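Local coordinates for major capsid protein (PDB 5TIP) that self-assembles as trimers into the icosahedral, pseudo T=169 capsid of a large chlorella virus and carries host-added N-linked glycans, at residues W111-D116 against G272-L277; N127-R130 against W134-N137. All coordinates share one frame; numbering follows the deposited sequence.

Interaction 1 (W111-D116 against G272-L277)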
loop_
_atom_site.group_PDB
_atom_site.type_symbol
_atom_site.label_atom_id
_atom_site.label_comp_id
_atom_site.label_asym_id
_atom_site.label_seq_id
_atom_site.Cartn_x
_atom_site.Cartn_y
_atom_site.Cartn_z
ATOM N N TRP A 111 1.027 -23.503 -1.110
ATOM C CA TRP A 111 0.990 -22.448 -2.117
ATOM C C TRP A 111 0.266 -21.217 -1.589
ATOM O O TRP A 111 0.706 -20.085 -1.821
ATOM C CB TRP A 111 0.319 -22.942 -3.394
ATOM C CG TRP A 111 0.024 -21.814 -4.328
ATOM C CD1 TRP A 111 -1.204 -21.372 -4.717
ATOM C CD2 TRP A 111 0.980 -20.961 -4.968
ATOM N NE1 TRP A 111 -1.074 -20.303 -5.571
ATOM C CE2 TRP A 111 0.257 -20.030 -5.740
ATOM C CE3 TRP A 111 2.377 -20.897 -4.968
ATOM C CZ2 TRP A 111 0.884 -19.050 -6.506
ATOM C CZ3 TRP A 111 2.996 -19.922 -5.726
ATOM C CH2 TRP A 111 2.250 -19.012 -6.485
ATOM N N PHE A 112 -0.796 -21.426 -0.863
ATOM C CA PHE A 112 -1.508 -20.346 -0.251
ATOM C C PHE A 112 -0.521 -19.617 0.663
ATOM O O PHE A 112 -0.505 -18.419 0.675
ATOM C CB PHE A 112 -2.732 -20.863 0.507
ATOM C CG PHE A 112 -3.938 -21.035 -0.338
ATOM C CD1 PHE A 112 -3.875 -21.645 -1.523
ATOM C CD2 PHE A 112 -5.140 -20.538 0.060
ATOM C CE1 PHE A 112 -4.960 -21.785 -2.306
ATOM C CE2 PHE A 112 -6.259 -20.653 -0.744
ATOM C CZ PHE A 112 -6.160 -21.291 -1.938
ATOM N N ARG A 113 0.298 -20.357 1.408
ATOM C CA ARG A 113 1.282 -19.742 2.291
ATOM C C ARG A 113 2.355 -19.014 1.490
ATOM O O ARG A 113 2.784 -17.918 1.869
ATOM C CB ARG A 113 1.914 -20.803 3.193
ATOM C CG ARG A 113 2.812 -20.249 4.294
ATOM C CD ARG A 113 2.039 -19.965 5.578
ATOM N NE ARG A 113 0.931 -19.039 5.360
ATOM C CZ ARG A 113 1.059 -17.718 5.336
ATOM N NH1 ARG A 113 2.249 -17.162 5.522
ATOM N NH2 ARG A 113 -0.001 -16.952 5.123
ATOM N N THR A 114 2.799 -19.611 0.379
ATOM C CA THR A 114 3.821 -18.980 -0.451
ATOM C C THR A 114 3.265 -17.767 -1.188
ATOM O O THR A 114 3.932 -16.728 -1.278
ATOM C CB THR A 114 4.385 -19.997 -1.446
ATOM O OG1 THR A 114 5.018 -21.064 -0.729
ATOM C CG2 THR A 114 5.403 -19.344 -2.373
ATOM N N TYR A 115 2.043 -17.878 -1.715
ATOM C CA TYR A 115 1.422 -16.745 -2.395
ATOM C C TYR A 115 1.242 -15.567 -1.447
ATOM O O TYR A 115 1.455 -14.411 -1.833
ATOM C CB TYR A 115 0.080 -17.167 -2.991
ATOM C CG TYR A 115 -0.712 -16.033 -3.600
ATOM C CD1 TYR A 115 -0.509 -15.649 -4.916
ATOM C CD2 TYR A 115 -1.666 -15.350 -2.859
ATOM C CE1 TYR A 115 -1.228 -14.615 -5.476
ATOM C CE2 TYR A 115 -2.391 -14.313 -3.410
ATOM C CZ TYR A 115 -2.169 -13.951 -4.720
ATOM O OH TYR A 115 -2.887 -12.919 -5.281
ATOM N N ASP A 116 0.846 -15.839 -0.204
ATOM C CA ASP A 116 0.646 -14.766 0.764
ATOM C C ASP A 116 1.961 -14.070 1.098
ATOM O O ASP A 116 1.994 -12.847 1.277
ATOM C CB ASP A 116 -0.008 -15.326 2.028
ATOM C CG ASP A 116 -0.373 -14.245 3.025
ATOM O OD1 ASP A 116 -1.149 -13.337 2.664
ATOM O OD2 ASP A 116 0.112 -14.305 4.174
ATOM N N GLY A 272 4.315 -23.780 7.490
ATOM C CA GLY A 272 4.830 -22.461 7.194
ATOM C C GLY A 272 6.203 -22.157 7.744
ATOM O O GLY A 272 6.649 -21.010 7.641
ATOM N N GLN A 273 6.890 -23.135 8.328
ATOM C CA GLN A 273 8.238 -22.911 8.844
ATOM C C GLN A 273 9.214 -22.979 7.680
ATOM O O GLN A 273 9.550 -24.062 7.194
ATOM C CB GLN A 273 8.597 -23.927 9.922
ATOM C CG GLN A 273 9.947 -23.639 10.568
ATOM C CD GLN A 273 10.494 -24.810 11.359
ATOM O OE1 GLN A 273 9.759 -25.718 11.740
ATOM N NE2 GLN A 273 11.798 -24.789 11.613
ATOM N N TYR A 274 9.678 -21.816 7.230
ATOM C CA TYR A 274 10.619 -21.722 6.125
ATOM C C TYR A 274 12.022 -21.350 6.577
ATOM O O TYR A 274 12.927 -21.265 5.741
ATOM C CB TYR A 274 10.123 -20.698 5.097
ATOM C CG TYR A 274 8.786 -21.040 4.480
ATOM C CD1 TYR A 274 8.450 -22.355 4.182
ATOM C CD2 TYR A 274 7.859 -20.048 4.193
ATOM C CE1 TYR A 274 7.230 -22.669 3.618
ATOM C CE2 TYR A 274 6.638 -20.352 3.626
ATOM C CZ TYR A 274 6.328 -21.663 3.341
ATOM O OH TYR A 274 5.112 -21.971 2.776
ATOM N N THR A 275 12.227 -21.126 7.872
ATOM C CA THR A 275 13.521 -20.738 8.406
ATOM C C THR A 275 13.848 -21.610 9.610
ATOM O O THR A 275 13.008 -22.362 10.111
ATOM C CB THR A 275 13.545 -19.255 8.795
ATOM O OG1 THR A 275 12.425 -18.968 9.643
ATOM C CG2 THR A 275 13.476 -18.378 7.554
ATOM N N ALA A 276 15.087 -21.497 10.075
ATOM C CA ALA A 276 15.544 -22.283 11.208
ATOM C C ALA A 276 15.070 -21.675 12.522
ATOM O O ALA A 276 14.908 -20.458 12.651
ATOM C CB ALA A 276 17.068 -22.389 11.204
ATOM N N LEU A 277 14.838 -22.542 13.504
ATOM C CA LEU A 277 14.478 -22.087 14.838
ATOM C C LEU A 277 15.734 -21.724 15.618
ATOM O O LEU A 277 16.766 -22.392 15.507
ATOM C CB LEU A 277 13.691 -23.168 15.581
ATOM C CG LEU A 277 12.450 -23.729 14.884
ATOM C CD1 LEU A 277 11.777 -24.789 15.744
ATOM C CD2 LEU A 277 11.473 -22.616 14.542
#
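Tyr274 pushes its phenol end against Arg113 and Thr114 in a small, buried van der Waals contact between the two halves of the double jelly-roll fold of this capsid family, joining helix 109-119 of the N-terminal half to the long loop between strands 257-266 and 312-319 of the C-terminal one. The hydroxyl makes the closest approaches. Tyr274 OH lies 3.2 Å from Arg113 CG and 3.4 Å from Arg113 CB, while Thr114 OG1 is 3.6 Å from the same oxygen, beyond bonding distance. Both hydroxyls turn to Asp110, earlier in the helix: Tyr274 OH bonds its carboxylate OD1, and Thr114 OG1 its carbonyl oxygen. Arg113 offers methylenes to the loop because its chain leaves with CG anti to the backbone N (chi1 -172°) and then bends twice, folding the guanidinium back along the helix. There Arg113 NH2 meets Asp116 OD2 at 2.8 Å, approaching from above the carboxylate plane, and NE pairs with Glu89. Beside the ring, Gly272 brings its CA to 4.1 Å from Arg113 CD; its positive phi favours glycine. A charged residue thus supplies its greasy stem to the interface, its buried charge probably balanced by the two acids, and the hydroxyl that Tyr274 brings to the helix is met by Asp110.

Interaction 2 (N127-R130 against W134-N137). With FUC (alpha-L-fucopyranose), chain F.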
loop_
_atom_site.group_PDB
_atom_site.type_symbol
_atom_site.label_atom_id
_atom_site.label_comp_id
_atom_site.label_asym_id
_atom_site.label_seq_id
_atom_site.Cartn_x
_atom_site.Cartn_y
_atom_site.Cartn_z
ATOM N N ASN A 127 -5.358 -8.177 6.883
ATOM C CA ASN A 127 -6.762 -8.582 6.816
ATOM C C ASN A 127 -6.904 -10.051 6.442
ATOM O O ASN A 127 -7.829 -10.725 6.907
ATOM C CB ASN A 127 -7.517 -7.708 5.811
ATOM C CG ASN A 127 -9.026 -7.917 5.864
ATOM O OD1 ASN A 127 -9.595 -8.099 6.937
ATOM N ND2 ASN A 127 -9.676 -7.899 4.698
ATOM N N TYR A 128 -5.998 -10.557 5.602
ATOM C CA TYR A 128 -6.029 -11.972 5.257
ATOM C C TYR A 128 -5.730 -12.848 6.466
ATOM O O TYR A 128 -6.291 -13.943 6.586
ATOM C CB TYR A 128 -5.038 -12.262 4.125
ATOM C CG TYR A 128 -4.907 -13.731 3.776
ATOM C CD1 TYR A 128 -5.839 -14.355 2.959
ATOM C CD2 TYR A 128 -3.844 -14.488 4.253
ATOM C CE1 TYR A 128 -5.723 -15.695 2.634
ATOM C CE2 TYR A 128 -3.721 -15.829 3.933
ATOM C CZ TYR A 128 -4.662 -16.426 3.123
ATOM O OH TYR A 128 -4.538 -17.758 2.803
ATOM N N ARG A 129 -4.861 -12.392 7.375
ATOM C CA ARG A 129 -4.605 -13.179 8.578
ATOM C C ARG A 129 -5.763 -13.091 9.563
ATOM O O ARG A 129 -6.012 -14.045 10.310
ATOM C CB ARG A 129 -3.304 -12.748 9.255
ATOM C CG ARG A 129 -2.899 -13.702 10.365
ATOM C CD ARG A 129 -1.497 -13.480 10.885
ATOM N NE ARG A 129 -1.160 -14.508 11.867
ATOM C CZ ARG A 129 -0.004 -14.585 12.515
ATOM N NH1 ARG A 129 0.947 -13.691 12.291
ATOM N NH2 ARG A 129 0.200 -15.560 13.390
ATOM N N ARG A 130 -6.474 -11.961 9.596
ATOM C CA ARG A 130 -7.712 -11.904 10.364
ATOM C C ARG A 130 -8.705 -12.945 9.869
ATOM O O ARG A 130 -9.450 -13.531 10.662
ATOM C CB ARG A 130 -8.336 -10.511 10.281
ATOM C CG ARG A 130 -7.540 -9.391 10.916
ATOM C CD ARG A 130 -8.260 -8.072 10.688
ATOM N NE ARG A 130 -9.540 -8.024 11.387
ATOM C CZ ARG A 130 -10.563 -7.261 11.017
ATOM N NH1 ARG A 130 -10.464 -6.491 9.943
ATOM N NH2 ARG A 130 -11.694 -7.276 11.711
ATOM N N TRP A 134 -6.317 -16.519 14.440
ATOM C CA TRP A 134 -6.565 -15.698 15.618
ATOM C C TRP A 134 -5.422 -14.702 15.775
ATOM O O TRP A 134 -4.253 -15.097 15.822
ATOM C CB TRP A 134 -6.685 -16.561 16.876
ATOM C CG TRP A 134 -7.973 -17.321 16.992
ATOM C CD1 TRP A 134 -9.153 -16.858 17.495
ATOM C CD2 TRP A 134 -8.204 -18.685 16.619
ATOM N NE1 TRP A 134 -10.107 -17.844 17.449
ATOM C CE2 TRP A 134 -9.550 -18.976 16.916
ATOM C CE3 TRP A 134 -7.407 -19.686 16.057
ATOM C CZ2 TRP A 134 -10.115 -20.225 16.670
ATOM C CZ3 TRP A 134 -7.969 -20.925 15.815
ATOM C CH2 TRP A 134 -9.311 -21.184 16.121
ATOM N N VAL A 135 -5.758 -13.415 15.858
ATOM C CA VAL A 135 -4.737 -12.372 15.861
ATOM C C VAL A 135 -4.929 -11.417 17.033
ATOM O O VAL A 135 -4.314 -10.346 17.076
ATOM C CB VAL A 135 -4.746 -11.591 14.534
ATOM C CG1 VAL A 135 -4.404 -12.504 13.373
ATOM C CG2 VAL A 135 -6.098 -10.930 14.318
ATOM N N ASN A 136 -5.781 -11.789 17.989
ATOM C CA ASN A 136 -6.094 -10.926 19.121
ATOM C C ASN A 136 -5.840 -11.615 20.460
ATOM O O ASN A 136 -6.538 -11.351 21.442
ATOM C CB ASN A 136 -7.534 -10.423 19.028
ATOM C CG ASN A 136 -7.753 -9.521 17.828
ATOM O OD1 ASN A 136 -8.309 -9.941 16.814
ATOM N ND2 ASN A 136 -7.298 -8.279 17.932
ATOM N N ASN A 137 -4.849 -12.508 20.503
ATOM C CA ASN A 137 -4.396 -13.141 21.744
ATOM C C ASN A 137 -5.504 -13.962 22.404
ATOM O O ASN A 137 -5.636 -13.986 23.629
ATOM C CB ASN A 137 -3.844 -12.099 22.721
ATOM C CG ASN A 137 -2.836 -11.171 22.075
ATOM O OD1 ASN A 137 -2.120 -11.559 21.152
ATOM N ND2 ASN A 137 -2.779 -9.934 22.556
HETATM C C1 FUC F . 2.424 -15.031 22.877
HETATM C C2 FUC F . 2.849 -15.666 24.191
HETATM C C3 FUC F . 2.738 -14.620 25.294
HETATM C C4 FUC F . 1.305 -14.101 25.350
HETATM C C5 FUC F . 0.912 -13.578 23.973
HETATM C C6 FUC F . -0.528 -13.079 23.964
HETATM O O2 FUC F . 4.192 -16.148 24.090
HETATM O O3 FUC F . 3.133 -15.168 26.555
HETATM O O4 FUC F . 0.439 -15.166 25.759
HETATM O O5 FUC F . 1.065 -14.619 23.009
HETATM O O HOH W 1 -1.709 -16.673 15.919
HETATM O O HOH W 2 -9.541 -10.062 13.643
#
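Val135 fits its two methyls against the stems of Arg129 and Arg130, a local turn-back within the N-terminal half of the double jelly-roll in which the loop leaving helix 122-132 folds onto the helix's own last turn. This is the close-packed part. Val135 CG1 sits 3.6 Å from Arg129 CG and 3.9 Å from Arg129 CD, alongside a chain that stays extended as far as NE, the two side chains running past one another in opposite directions. The other methyl, CG2, lies 4.0 Å from Arg130 CG, the two side chains crossing at about a right angle. With chi1 at -63°, Val135 spreads its branches so that each arginine receives one.

Around this hydrophobic centre the contact becomes looser and water-mediated. One water accepts a weak bond from Arg129 NH2 and lies 3.0 Å from Trp134 O. A second lies in the plane of the Arg130 guanidinium, 3.0 Å from Arg130 NE, and reaches Asn136 OD1 only weakly. The firmer partners of the charged ends lie outside: Arg129 meets Asp133 and the carbonyl of Gly300, whereas Arg130 bonds Thr346 and Asn334 of the second subunit. At the exposed end, Asn137 belongs to a glycan pocket, its CG 3.5 Å from the fucose methyl C6.

The helix end is flanked on one side by helix 109-119, against which Tyr128 packs, while Trp134 sets its ring edge-to-face with Phe146 of strand 143-149, where the chain next enters a sheet.

Overall arrangement
Interactions 1 and 2 use successive helices, 109-119 and 122-132, and interaction 2 is nested within the chain loop that interaction 1 closes. Their centres are about 17 Å apart, and the helices touch directly: Tyr128 packs on Phe112, Arg113 and Asp116, with Tyr128 CD2 3.3 Å from Asp116 OD1. Both rest on arginine methylenes, yet place changes the chemistry. Interaction 1 is wholly buried and joins the two family regions of one chain, its polar ends met by protein groups, Glu89 among them, which also bonds Tyr128. Interaction 2 is local in sequence, nearer the surface, bridged by water, and faces both a glycan and a second subunit.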